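Local coordinates for protein afamin (Homo sapiens, PDB 6FAK) that carries hydrophobic molecules in body fluids, binds vitamin E and keeps lipidated Wnt proteins soluble and active, at residues 232-235 with 236-240; 261-264 with 265-269; 344-347 with 348-352; 451-454 with 455-458; 468-471 with 472-476. All coordinates share one frame; numbering follows the deposited sequence.

Contact 1: residues 232-235 with 236-240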
loop_
_atom_site.group_PDB
_atom_site.type_symbol
_atom_site.label_atom_id
_atom_site.label_comp_id
_atom_site.label_asym_id
_atom_site.label_seq_id
_atom_site.Cartn_x
_atom_site.Cartn_y
_atom_site.Cartn_z
ATOM N N LYS A 232 -19.894 -15.848 14.987
ATOM C CA LYS A 232 -19.617 -15.143 16.220
ATOM C C LYS A 232 -18.119 -14.981 16.486
ATOM O O LYS A 232 -17.678 -13.915 16.919
ATOM C CB LYS A 232 -20.331 -15.804 17.411
ATOM C CG LYS A 232 -21.788 -15.493 17.416
ATOM C CD LYS A 232 -22.533 -16.162 18.584
ATOM C CE LYS A 232 -22.121 -15.757 20.013
ATOM N NZ LYS A 232 -22.501 -14.386 20.435
ATOM N N GLU A 233 -17.335 -16.040 16.252
ATOM C CA GLU A 233 -15.887 -16.002 16.423
ATOM C C GLU A 233 -15.231 -15.034 15.391
ATOM O O GLU A 233 -14.349 -14.297 15.759
ATOM C CB GLU A 233 -15.277 -17.389 16.275
ATOM C CG GLU A 233 -13.838 -17.483 16.712
ATOM C CD GLU A 233 -13.657 -17.149 18.195
ATOM O OE1 GLU A 233 -14.227 -17.867 19.055
ATOM O OE2 GLU A 233 -12.951 -16.162 18.502
ATOM N N LEU A 234 -15.684 -15.072 14.144
ATOM C CA LEU A 234 -15.270 -14.109 13.106
ATOM C C LEU A 234 -15.530 -12.647 13.523
ATOM O O LEU A 234 -14.640 -11.767 13.419
ATOM C CB LEU A 234 -15.979 -14.459 11.800
ATOM C CG LEU A 234 -15.750 -13.735 10.465
ATOM C CD1 LEU A 234 -16.506 -12.470 10.369
ATOM C CD2 LEU A 234 -14.289 -13.476 10.250
ATOM N N ILE A 235 -16.728 -12.368 14.019
ATOM C CA ILE A 235 -17.037 -11.006 14.472
ATOM C C ILE A 235 -16.117 -10.602 15.606
ATOM O O ILE A 235 -15.574 -9.514 15.592
ATOM C CB ILE A 235 -18.526 -10.784 14.833
ATOM C CG1 ILE A 235 -19.380 -10.898 13.579
ATOM C CG2 ILE A 235 -18.752 -9.456 15.544
ATOM C CD1 ILE A 235 -19.031 -9.991 12.432
ATOM N N SER A 236 -15.851 -11.509 16.517
ATOM C CA SER A 236 -14.928 -11.243 17.598
ATOM C C SER A 236 -13.496 -10.919 17.104
ATOM O O SER A 236 -12.850 -9.961 17.587
ATOM C CB SER A 236 -14.925 -12.434 18.571
ATOM O OG SER A 236 -14.136 -12.110 19.681
ATOM N N LEU A 237 -13.050 -11.671 16.103
ATOM C CA LEU A 237 -11.734 -11.483 15.503
ATOM C C LEU A 237 -11.675 -10.151 14.746
ATOM O O LEU A 237 -10.681 -9.436 14.830
ATOM C CB LEU A 237 -11.400 -12.650 14.585
ATOM C CG LEU A 237 -10.053 -12.728 13.898
ATOM C CD1 LEU A 237 -8.920 -12.671 14.929
ATOM C CD2 LEU A 237 -9.966 -13.971 13.035
ATOM N N VAL A 238 -12.739 -9.842 14.017
ATOM C CA VAL A 238 -12.861 -8.596 13.300
ATOM C C VAL A 238 -12.737 -7.393 14.236
ATOM O O VAL A 238 -12.092 -6.403 13.850
ATOM C CB VAL A 238 -14.144 -8.512 12.480
ATOM C CG1 VAL A 238 -14.462 -7.070 12.038
ATOM C CG2 VAL A 238 -14.047 -9.440 11.287
ATOM N N GLU A 239 -13.327 -7.468 15.431
ATOM C CA GLU A 239 -13.146 -6.422 16.453
ATOM C C GLU A 239 -11.685 -6.200 16.852
ATOM O O GLU A 239 -11.240 -5.039 16.922
ATOM C CB GLU A 239 -13.996 -6.698 17.714
ATOM C CG GLU A 239 -15.477 -6.532 17.469
ATOM C CD GLU A 239 -15.970 -5.148 17.833
ATOM O OE1 GLU A 239 -15.221 -4.151 17.665
ATOM O OE2 GLU A 239 -17.113 -5.049 18.324
ATOM N N ASP A 240 -10.946 -7.292 17.052
ATOM C CA ASP A 240 -9.523 -7.221 17.333
ATOM C C ASP A 240 -8.721 -6.634 16.153
ATOM O O ASP A 240 -7.842 -5.764 16.364
ATOM C CB ASP A 240 -8.950 -8.582 17.729
ATOM C CG ASP A 240 -9.404 -9.074 19.126
ATOM O OD1 ASP A 240 -10.000 -8.326 19.929
ATOM O OD2 ASP A 240 -9.158 -10.268 19.422
#
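Leu234 and Val238 stand one turn apart near the start of helix 231-250, an alpha-helix in the region that forms afamin's pocket for hydrophobic ligands. Their side chains cross obliquely. The nearest branches are Leu234 CD1 and Val238 CG2, 4.0 Å apart. Leu234 carries CG anti to its own backbone nitrogen (chi1 -176°), beside the carbonyl carbon. Its CB points away from 236-240, but this torsion brings the methyl end back toward Val238. Val238 CG2 also lies 3.2 Å from Leu234 O. That oxygen accepts Val238 N at 2.8 Å, in a bond with an N-H...O angle of 164°. The methyl therefore leans against a carbonyl that is already hydrogen-bonded. Leu237 N bonds to Glu233 O at 2.9 Å and Glu239 N to Ile235 O at 3.0 Å, as in a regular alpha-helix. Leu234 and Val238 both rest on Leu222 of helix 216-225. Ser236 and Leu237 instead meet His266 of helix 253-268. The turn is thus sorted by chemistry: an apolar pair is pressed against one helix, while Glu233 OE2 and Asp240 OD2 turn a polar side to the other and hydrogen-bond His266.

Contact 2: residues 261-264 with 265-269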
loop_
_atom_site.group_PDB
_atom_site.type_symbol
_atom_site.label_atom_id
_atom_site.label_comp_id
_atom_site.label_asym_id
_atom_site.label_seq_id
_atom_site.Cartn_x
_atom_site.Cartn_y
_atom_site.Cartn_z
ATOM N N SER A 261 -0.080 -8.634 18.207
ATOM C CA SER A 261 0.113 -9.826 19.020
ATOM C C SER A 261 -1.229 -10.385 19.556
ATOM O O SER A 261 -1.479 -11.593 19.520
ATOM C CB SER A 261 1.096 -9.542 20.154
ATOM O OG SER A 261 1.081 -10.605 21.066
ATOM N N LYS A 262 -2.114 -9.512 19.993
ATOM C CA LYS A 262 -3.466 -9.941 20.386
ATOM C C LYS A 262 -4.219 -10.677 19.252
ATOM O O LYS A 262 -4.829 -11.715 19.487
ATOM C CB LYS A 262 -4.278 -8.740 20.866
ATOM C CG LYS A 262 -5.652 -9.077 21.463
ATOM C CD LYS A 262 -6.303 -7.838 22.062
ATOM C CE LYS A 262 -7.535 -8.191 22.886
ATOM N NZ LYS A 262 -8.343 -6.989 23.282
ATOM N N VAL A 263 -4.212 -10.127 18.038
ATOM C CA VAL A 263 -4.874 -10.748 16.909
ATOM C C VAL A 263 -4.290 -12.184 16.656
ATOM O O VAL A 263 -5.054 -13.173 16.537
ATOM C CB VAL A 263 -4.826 -9.846 15.650
ATOM C CG1 VAL A 263 -5.200 -10.588 14.391
ATOM C CG2 VAL A 263 -5.734 -8.617 15.801
ATOM N N MET A 264 -2.964 -12.303 16.666
ATOM C CA MET A 264 -2.306 -13.581 16.368
ATOM C C MET A 264 -2.589 -14.612 17.456
ATOM O O MET A 264 -2.918 -15.779 17.152
ATOM C CB MET A 264 -0.800 -13.368 16.153
ATOM C CG MET A 264 -0.492 -12.412 15.019
ATOM S SD MET A 264 -1.436 -12.799 13.534
ATOM C CE MET A 264 -1.017 -11.423 12.472
ATOM N N ASN A 265 -2.543 -14.158 18.700
ATOM C CA ASN A 265 -2.955 -14.972 19.834
ATOM C C ASN A 265 -4.424 -15.395 19.769
ATOM O O ASN A 265 -4.721 -16.561 20.036
ATOM C CB ASN A 265 -2.623 -14.282 21.166
ATOM C CG ASN A 265 -1.091 -14.147 21.392
ATOM O OD1 ASN A 265 -0.263 -14.700 20.629
ATOM N ND2 ASN A 265 -0.711 -13.392 22.428
ATOM N N HIS A 266 -5.330 -14.475 19.439
ATOM C CA HIS A 266 -6.757 -14.825 19.178
ATOM C C HIS A 266 -6.892 -15.933 18.095
ATOM O O HIS A 266 -7.531 -16.955 18.311
ATOM C CB HIS A 266 -7.538 -13.579 18.768
ATOM C CG HIS A 266 -9.020 -13.740 18.748
ATOM N ND1 HIS A 266 -9.863 -12.687 19.001
ATOM C CD2 HIS A 266 -9.819 -14.811 18.519
ATOM C CE1 HIS A 266 -11.114 -13.095 18.938
ATOM N NE2 HIS A 266 -11.114 -14.380 18.642
ATOM N N ILE A 267 -6.263 -15.737 16.958
ATOM C CA ILE A 267 -6.237 -16.723 15.890
ATOM C C ILE A 267 -5.668 -18.069 16.407
ATOM O O ILE A 267 -6.371 -19.081 16.398
ATOM C CB ILE A 267 -5.433 -16.198 14.696
ATOM C CG1 ILE A 267 -6.222 -15.051 14.016
ATOM C CG2 ILE A 267 -5.115 -17.278 13.650
ATOM C CD1 ILE A 267 -5.467 -14.312 12.941
ATOM N N CYS A 268 -4.430 -18.050 16.892
ATOM C CA CYS A 268 -3.747 -19.260 17.405
ATOM C C CYS A 268 -4.431 -19.977 18.553
ATOM O O CYS A 268 -4.525 -21.200 18.522
ATOM C CB CYS A 268 -2.312 -18.939 17.809
ATOM S SG CYS A 268 -1.297 -18.733 16.369
ATOM N N SER A 269 -4.948 -19.241 19.533
ATOM C CA SER A 269 -5.614 -19.873 20.670
ATOM C C SER A 269 -6.971 -20.513 20.328
ATOM O O SER A 269 -7.641 -21.056 21.225
ATOM C CB SER A 269 -5.726 -18.926 21.879
ATOM O OG SER A 269 -6.988 -18.300 21.958
#
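The amide of Asn265 has Ser261 O over one face, almost directly above CG at 3.2 Å. Ser261 OG lies over the same face, displaced toward ND2, with 3.6 Å between OG and ND2. These residues are one turn apart in the last part of helix 253-268, an alpha-helix within the region of the hydrophobic-ligand pocket. Asn265 CG is anti to its own carbonyl carbon (chi1 -66°), which folds the amide back over Ser261. Ser261 O also accepts Asn265 N, so one oxygen serves the backbone and packs against the amide. Ser261 OG has its hydrogen bond with Thr14.

His266 carries the other flat group. His266 CB sits 3.4 Å from Lys262 O, and the imidazole leads away from 261-264. Its two nitrogens are held by carboxylates of helix 231-250: ND1 by Asp240 OD2 and NE2 by Glu233 OE2. Two acids on one ring would probably favour its doubly protonated form.

Val263 and Ile267 run alongside each other in the same direction, with Val263 CG1 4.0 Å from Ile267 CD1. Met264 reaches the same methyl from another direction, its SD 4.3 Å from Ile267 CD1. Met264 also packs on Arg289 and Ile293 of helix 288-295. Cys268, joined by a disulfide to Cys282, finishes the helix. Cys268 N bonds to Met264 O at 2.7 Å with an N-H...O angle of 170°, and Cys268 SG lies 3.5 Å from that same oxygen.

Contact 3: residues 344-347 with 348-352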
loop_
_atom_site.group_PDB
_atom_site.type_symbol
_atom_site.label_atom_id
_atom_site.label_comp_id
_atom_site.label_asym_id
_atom_site.label_seq_id
_atom_site.Cartn_x
_atom_site.Cartn_y
_atom_site.Cartn_z
ATOM N N LEU A 344 -13.078 -14.549 -5.798
ATOM C CA LEU A 344 -13.398 -13.119 -5.983
ATOM C C LEU A 344 -12.421 -12.228 -5.249
ATOM O O LEU A 344 -11.879 -12.601 -4.179
ATOM C CB LEU A 344 -14.832 -12.791 -5.540
ATOM C CG LEU A 344 -15.952 -13.531 -6.286
ATOM C CD1 LEU A 344 -17.336 -13.103 -5.846
ATOM C CD2 LEU A 344 -15.819 -13.431 -7.797
ATOM N N SER A 345 -12.184 -11.057 -5.822
ATOM C CA SER A 345 -11.389 -10.030 -5.170
ATOM C C SER A 345 -12.151 -9.388 -4.007
ATOM O O SER A 345 -13.345 -9.445 -3.938
ATOM C CB SER A 345 -10.995 -8.957 -6.172
ATOM O OG SER A 345 -12.077 -8.124 -6.513
ATOM N N ILE A 346 -11.411 -8.759 -3.114
ATOM C CA ILE A 346 -12.013 -8.034 -2.020
ATOM C C ILE A 346 -12.894 -6.884 -2.522
ATOM O O ILE A 346 -14.019 -6.783 -2.062
ATOM C CB ILE A 346 -10.975 -7.599 -0.950
ATOM C CG1 ILE A 346 -10.143 -8.798 -0.432
ATOM C CG2 ILE A 346 -11.660 -6.918 0.216
ATOM C CD1 ILE A 346 -10.927 -9.975 0.130
ATOM N N PRO A 347 -12.423 -6.049 -3.487
ATOM C CA PRO A 347 -13.299 -4.994 -4.041
ATOM C C PRO A 347 -14.594 -5.532 -4.719
ATOM O O PRO A 347 -15.664 -4.958 -4.542
ATOM C CB PRO A 347 -12.389 -4.252 -5.048
ATOM C CG PRO A 347 -11.020 -4.571 -4.657
ATOM C CD PRO A 347 -11.024 -5.885 -3.915
ATOM N N GLU A 348 -14.480 -6.694 -5.407
ATOM C CA GLU A 348 -15.627 -7.333 -6.016
ATOM C C GLU A 348 -16.628 -7.764 -4.925
ATOM O O GLU A 348 -17.787 -7.542 -5.068
ATOM C CB GLU A 348 -15.261 -8.521 -6.919
ATOM C CG GLU A 348 -16.505 -9.069 -7.671
ATOM C CD GLU A 348 -17.122 -8.056 -8.662
ATOM O OE1 GLU A 348 -16.395 -7.170 -9.180
ATOM O OE2 GLU A 348 -18.330 -8.177 -8.977
ATOM N N LEU A 349 -16.151 -8.355 -3.843
ATOM C CA LEU A 349 -17.059 -8.742 -2.749
ATOM C C LEU A 349 -17.770 -7.526 -2.150
ATOM O O LEU A 349 -18.922 -7.595 -1.875
ATOM C CB LEU A 349 -16.317 -9.465 -1.667
ATOM C CG LEU A 349 -15.771 -10.827 -2.088
ATOM C CD1 LEU A 349 -14.748 -11.311 -1.104
ATOM C CD2 LEU A 349 -16.889 -11.834 -2.269
ATOM N N LEU A 350 -17.046 -6.420 -1.965
ATOM C CA LEU A 350 -17.666 -5.220 -1.420
ATOM C C LEU A 350 -18.641 -4.571 -2.383
ATOM O O LEU A 350 -19.617 -4.014 -1.928
ATOM C CB LEU A 350 -16.608 -4.194 -0.988
ATOM C CG LEU A 350 -15.619 -4.812 0.018
ATOM C CD1 LEU A 350 -14.508 -3.797 0.278
ATOM C CD2 LEU A 350 -16.292 -5.245 1.287
ATOM N N ARG A 351 -18.382 -4.622 -3.711
ATOM C CA ARG A 351 -19.362 -4.191 -4.672
ATOM C C ARG A 351 -20.684 -5.022 -4.562
ATOM O O ARG A 351 -21.781 -4.455 -4.586
ATOM C CB ARG A 351 -18.804 -4.212 -6.120
ATOM C CG ARG A 351 -17.753 -3.124 -6.355
ATOM C CD ARG A 351 -17.392 -3.076 -7.818
ATOM N NE ARG A 351 -16.508 -4.162 -8.203
ATOM C CZ ARG A 351 -15.180 -4.163 -8.193
ATOM N NH1 ARG A 351 -14.501 -3.152 -7.682
ATOM N NH2 ARG A 351 -14.523 -5.211 -8.650
ATOM N N ILE A 352 -20.527 -6.330 -4.423
ATOM C CA ILE A 352 -21.644 -7.240 -4.246
ATOM C C ILE A 352 -22.450 -6.912 -2.979
ATOM O O ILE A 352 -23.696 -6.888 -3.012
ATOM C CB ILE A 352 -21.177 -8.735 -4.348
ATOM C CG1 ILE A 352 -20.832 -8.990 -5.822
ATOM C CG2 ILE A 352 -22.255 -9.711 -3.846
ATOM C CD1 ILE A 352 -20.041 -10.240 -6.055
#
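Ser345 holds OG between its own nitrogen and carbonyl carbon (chi1 74°), and this places OG before Glu348 N at 3.0 Å. Ser345 is the N-cap of helix 346-363, and this is its capping bond. A bend at chi2 of Glu348 (64°) and one at chi3 of Arg351 (-77°) fold the carboxylate and the guanidinium toward each other. NE and NH2 of Arg351 both close on Glu348 OE1, in a salt bridge. The NH2 bond is the shorter, 2.8 Å to Glu348 OE1. NE is 3.2 Å from the same oxygen and comes from above the carboxylate plane. Glu348 OE1 lies in the guanidinium plane, at its edge. Pro347 O lies over one guanidinium face, and Pro347 CB is 3.6 Å from Arg351 NH1. On another side of the helix Leu344 CD1 touches Leu349 CD2 at 3.8 Å and Ile352 CD1 at 3.9 Å. It meets Ile352 at about a right angle. Asp451 of helix 446-462 takes both Ser345 OG and Arg351 NH2. Ser387 and Thr384 of helix 376-417 hold the Glu348 oxygens. The buried positive charge of Arg351 is therefore probably balanced by two carboxylates, and the cap is tied into the same network.

Contact 4: residues 451-454 with 455-458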
loop_
_atom_site.group_PDB
_atom_site.type_symbol
_atom_site.label_atom_id
_atom_site.label_comp_id
_atom_site.label_asym_id
_atom_site.label_seq_id
_atom_site.Cartn_x
_atom_site.Cartn_y
_atom_site.Cartn_z
ATOM N N ASP A 451 -7.503 -7.843 -9.542
ATOM C CA ASP A 451 -8.389 -6.780 -9.067
ATOM C C ASP A 451 -7.927 -6.319 -7.676
ATOM O O ASP A 451 -7.972 -5.132 -7.395
ATOM C CB ASP A 451 -9.845 -7.231 -9.125
ATOM C CG ASP A 451 -10.853 -6.081 -8.970
ATOM O OD1 ASP A 451 -10.725 -5.007 -9.592
ATOM O OD2 ASP A 451 -11.808 -6.218 -8.193
ATOM N N ASN A 452 -7.437 -7.242 -6.846
ATOM C CA ASN A 452 -6.893 -6.916 -5.528
ATOM C C ASN A 452 -5.673 -5.978 -5.650
ATOM O O ASN A 452 -5.578 -4.960 -4.945
ATOM C CB ASN A 452 -6.484 -8.182 -4.767
ATOM C CG ASN A 452 -7.664 -8.884 -4.048
ATOM O OD1 ASN A 452 -8.708 -8.297 -3.770
ATOM N ND2 ASN A 452 -7.465 -10.164 -3.728
ATOM N N LEU A 453 -4.725 -6.348 -6.499
ATOM C CA LEU A 453 -3.511 -5.556 -6.651
ATOM C C LEU A 453 -3.728 -4.258 -7.392
ATOM O O LEU A 453 -3.136 -3.260 -7.019
ATOM C CB LEU A 453 -2.397 -6.346 -7.312
ATOM C CG LEU A 453 -1.769 -7.468 -6.489
ATOM C CD1 LEU A 453 -0.653 -8.093 -7.310
ATOM C CD2 LEU A 453 -1.201 -6.980 -5.180
ATOM N N ALA A 454 -4.565 -4.261 -8.426
ATOM C CA ALA A 454 -4.925 -3.014 -9.116
ATOM C C ALA A 454 -5.598 -1.979 -8.234
ATOM O O ALA A 454 -5.327 -0.767 -8.358
ATOM C CB ALA A 454 -5.829 -3.294 -10.320
ATOM N N ASP A 455 -6.444 -2.440 -7.315
ATOM C CA ASP A 455 -7.145 -1.542 -6.423
ATOM C C ASP A 455 -6.214 -0.755 -5.484
ATOM O O ASP A 455 -6.463 0.420 -5.148
ATOM C CB ASP A 455 -8.164 -2.322 -5.587
ATOM C CG ASP A 455 -9.364 -1.466 -5.197
ATOM O OD1 ASP A 455 -10.185 -1.124 -6.108
ATOM O OD2 ASP A 455 -9.480 -1.144 -3.985
ATOM N N LEU A 456 -5.107 -1.376 -5.127
ATOM C CA LEU A 456 -4.120 -0.704 -4.316
ATOM C C LEU A 456 -3.494 0.522 -4.950
ATOM O O LEU A 456 -2.997 1.377 -4.248
ATOM C CB LEU A 456 -2.988 -1.645 -3.928
ATOM C CG LEU A 456 -3.365 -2.957 -3.225
ATOM C CD1 LEU A 456 -2.092 -3.772 -2.955
ATOM C CD2 LEU A 456 -4.228 -2.716 -2.012
ATOM N N VAL A 457 -3.433 0.576 -6.244
ATOM C CA VAL A 457 -2.883 1.759 -6.914
ATOM C C VAL A 457 -3.691 3.008 -6.521
ATOM O O VAL A 457 -3.120 4.015 -6.096
ATOM C CB VAL A 457 -2.913 1.579 -8.448
ATOM C CG1 VAL A 457 -2.417 2.827 -9.165
ATOM C CG2 VAL A 457 -2.026 0.394 -8.823
ATOM N N PHE A 458 -5.021 2.927 -6.628
ATOM C CA PHE A 458 -5.866 4.123 -6.395
ATOM C C PHE A 458 -5.899 4.463 -4.915
ATOM O O PHE A 458 -6.079 5.640 -4.540
ATOM C CB PHE A 458 -7.226 4.019 -7.138
ATOM C CG PHE A 458 -7.024 3.801 -8.628
ATOM C CD1 PHE A 458 -6.477 4.827 -9.432
ATOM C CD2 PHE A 458 -7.236 2.559 -9.210
ATOM C CE1 PHE A 458 -6.215 4.638 -10.804
ATOM C CE2 PHE A 458 -6.980 2.349 -10.572
ATOM C CZ PHE A 458 -6.470 3.383 -11.371
HETATM O O HOH W 1 -11.684 -3.028 -8.144
#
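Leu453 and Leu456 slant across one another on helix 446-462, with Leu453 CD2 4.0 Å from Leu456 CD1. With chi1 at -55°, Leu456 CG sits beside its backbone nitrogen. This turns the branch back along the helix, where CG rests 3.4 Å from Asn452 O. Were Leu456 cut back to an alanine, the Leu453 methyl would probably lose this neighbour and the Asn452 carbonyl its cover.

Asp451 and Asp455 are one turn apart on another side. Asp451 OD1 and Asp455 OD1 are 5.2 Å apart, too far to touch, and a water lies between them. The water is 2.6 Å from Asp451 OD1 and 3.2 Å from Asp455 OD1. With other acceptors around it, the water probably cannot serve all of them at once. The salt bridges of Asp451 to Arg486 and Arg351 probably ease the crowding of like charges. Asp451 OD2 also takes the hydroxyl of Ser345.

The backbone tightens here. Asp455 N bonds to Asp451 O in the alpha manner. Leu456 N makes a weak bond to Leu453 O, and Val457 N bonds to Ala454 O at 3.1 Å with the donor above the carbonyl plane. These steps of three residues are like a 3-10 turn. Val457 CG2 lies 3.5 Å from Ala454 O.

Asn452 OD1 accepts Ile346 N, and its ND2 bonds a polyether molecule, PG6, probably from the crystallisation liquor. Leu453, Val457 and Phe458 lean on helix 423-440. Leu456 and Asp455 touch His201 of helix 177-209, and Phe458 stacks on Phe489 of helix 485-490.

Contact 5: residues 468-471 with 472-476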
loop_
_atom_site.group_PDB
_atom_site.type_symbol
_atom_site.label_atom_id
_atom_site.label_comp_id
_atom_site.label_asym_id
_atom_site.label_seq_id
_atom_site.Cartn_x
_atom_site.Cartn_y
_atom_site.Cartn_z
ATOM N N ARG A 468 -6.602 14.556 -0.847
ATOM C CA ARG A 468 -5.798 15.304 -1.807
ATOM C C ARG A 468 -6.729 16.059 -2.747
ATOM O O ARG A 468 -7.895 15.692 -2.887
ATOM C CB ARG A 468 -4.936 14.380 -2.603
ATOM C CG ARG A 468 -4.042 13.531 -1.727
ATOM C CD ARG A 468 -3.223 12.643 -2.619
ATOM N NE ARG A 468 -2.173 13.390 -3.307
ATOM C CZ ARG A 468 -1.291 12.833 -4.132
ATOM N NH1 ARG A 468 -1.396 11.545 -4.481
ATOM N NH2 ARG A 468 -0.339 13.559 -4.645
ATOM N N THR A 469 -6.241 17.144 -3.321
ATOM C CA THR A 469 -7.023 17.909 -4.254
ATOM C C THR A 469 -6.195 17.890 -5.555
ATOM O O THR A 469 -5.312 18.734 -5.748
ATOM C CB THR A 469 -7.312 19.368 -3.751
ATOM O OG1 THR A 469 -6.093 19.971 -3.342
ATOM C CG2 THR A 469 -8.261 19.380 -2.555
ATOM N N ILE A 470 -6.502 16.931 -6.421
ATOM C CA ILE A 470 -5.805 16.764 -7.671
ATOM C C ILE A 470 -6.501 17.497 -8.809
ATOM O O ILE A 470 -5.969 18.470 -9.351
ATOM C CB ILE A 470 -5.566 15.293 -7.919
ATOM C CG1 ILE A 470 -4.687 14.728 -6.738
ATOM C CG2 ILE A 470 -4.932 15.080 -9.313
ATOM C CD1 ILE A 470 -4.718 13.235 -6.672
ATOM N N ASN A 471 -7.691 17.037 -9.157
ATOM C CA ASN A 471 -8.592 17.766 -10.015
ATOM C C ASN A 471 -9.983 17.252 -9.690
ATOM O O ASN A 471 -10.115 16.185 -9.037
ATOM C CB ASN A 471 -8.203 17.643 -11.517
ATOM C CG ASN A 471 -8.254 16.214 -12.042
ATOM O OD1 ASN A 471 -9.280 15.529 -11.921
ATOM N ND2 ASN A 471 -7.144 15.767 -12.680
ATOM N N PRO A 472 -11.048 17.983 -10.132
ATOM C CA PRO A 472 -12.346 17.632 -9.607
ATOM C C PRO A 472 -12.805 16.214 -9.948
ATOM O O PRO A 472 -13.375 15.552 -9.085
ATOM C CB PRO A 472 -13.298 18.725 -10.182
ATOM C CG PRO A 472 -12.399 19.868 -10.561
ATOM C CD PRO A 472 -11.061 19.261 -10.895
ATOM N N ALA A 473 -12.495 15.719 -11.145
ATOM C CA ALA A 473 -12.935 14.377 -11.558
ATOM C C ALA A 473 -12.210 13.263 -10.762
ATOM O O ALA A 473 -12.824 12.340 -10.249
ATOM C CB ALA A 473 -12.720 14.181 -13.077
ATOM N N VAL A 474 -10.906 13.409 -10.596
ATOM C CA VAL A 474 -10.109 12.484 -9.761
ATOM C C VAL A 474 -10.569 12.524 -8.291
ATOM O O VAL A 474 -10.723 11.440 -7.643
ATOM C CB VAL A 474 -8.590 12.806 -9.848
ATOM C CG1 VAL A 474 -7.819 12.019 -8.788
ATOM C CG2 VAL A 474 -8.035 12.480 -11.205
ATOM N N ASP A 475 -10.785 13.738 -7.761
ATOM C CA ASP A 475 -11.179 13.924 -6.355
ATOM C C ASP A 475 -12.538 13.265 -6.102
ATOM O O ASP A 475 -12.721 12.597 -5.068
ATOM C CB ASP A 475 -11.249 15.387 -5.946
ATOM C CG ASP A 475 -9.887 16.089 -6.008
ATOM O OD1 ASP A 475 -8.844 15.411 -6.255
ATOM O OD2 ASP A 475 -9.888 17.333 -5.848
ATOM N N HIS A 476 -13.440 13.390 -7.086
ATOM C CA HIS A 476 -14.745 12.725 -7.028
ATOM C C HIS A 476 -14.525 11.188 -6.914
ATOM O O HIS A 476 -15.146 10.523 -6.060
ATOM C CB HIS A 476 -15.616 13.062 -8.256
ATOM C CG HIS A 476 -16.915 12.353 -8.235
ATOM N ND1 HIS A 476 -17.952 12.755 -7.417
ATOM C CD2 HIS A 476 -17.288 11.162 -8.767
ATOM C CE1 HIS A 476 -18.933 11.869 -7.500
ATOM N NE2 HIS A 476 -18.551 10.893 -8.304
HETATM O O HOH W 2 -8.136 13.454 -4.539
#
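Asp475 OD1 is gripped by two donors. Ile470 N reaches its syn lone pair at 2.8 Å with an N-H...O angle of 161°, and a water donates to the same OD1 at 2.7 Å. The water also donates to Arg468 O, at 2.8 Å, so carboxylate and loop are joined twice. Asn471 is the N-cap of helix 472-479. With chi1 at 62° its amide folds forward over the first turn, and Asn471 OD1 meets Val474 N at 3.0 Å. That bond is nearly straight, 172°. Asn471 O accepts Asp475 N at 2.8 Å and opens the regular helical bonding. Val474 stands at about a right angle to the Asn471 side chain, with CG2 3.4 Å from Asn471 OD1. Its other branch, CG1, packs on Ile470 CD1 at 3.9 Å. With an alanine in place of Asp475, the Ile470 nitrogen is likely to lose its acceptor and the loop to be freer to move off the helix. Asn471 ND2 bonds to Ile417 O at the end of helix 376-417 and to Gln420 OE1 in the loop that follows. Arg468 bridges to Glu425 of helix 423-440 and bonds to Leu461 O of helix 446-462, so the loop is held between three helices.

How the contacts relate
The five contacts fall into two touching pairs and one outlier. Contacts 1 and 2 lie on successive helices in the hydrophobic-ligand region of the second albumin domain, their centres 11 Å apart. The His266 ring joins them: its ND1 is 2.6 Å from Asp240 OD2. Contacts 3 and 4 join the second and third albumin domains, with centres 12 Å apart. There Ser345 OG is 2.6 Å from Asp451 OD2, and Ile346 N is 2.8 Å from Asn452 OD1. Contacts 3 and 4 both lend residues to the site of the polyether PG6, probably a crystallisation additive. Contact 5 touches none of the others. It is closest to contact 4, about 7 Å away at the nearest atoms, and its centre is about 40 Å from that of contact 2.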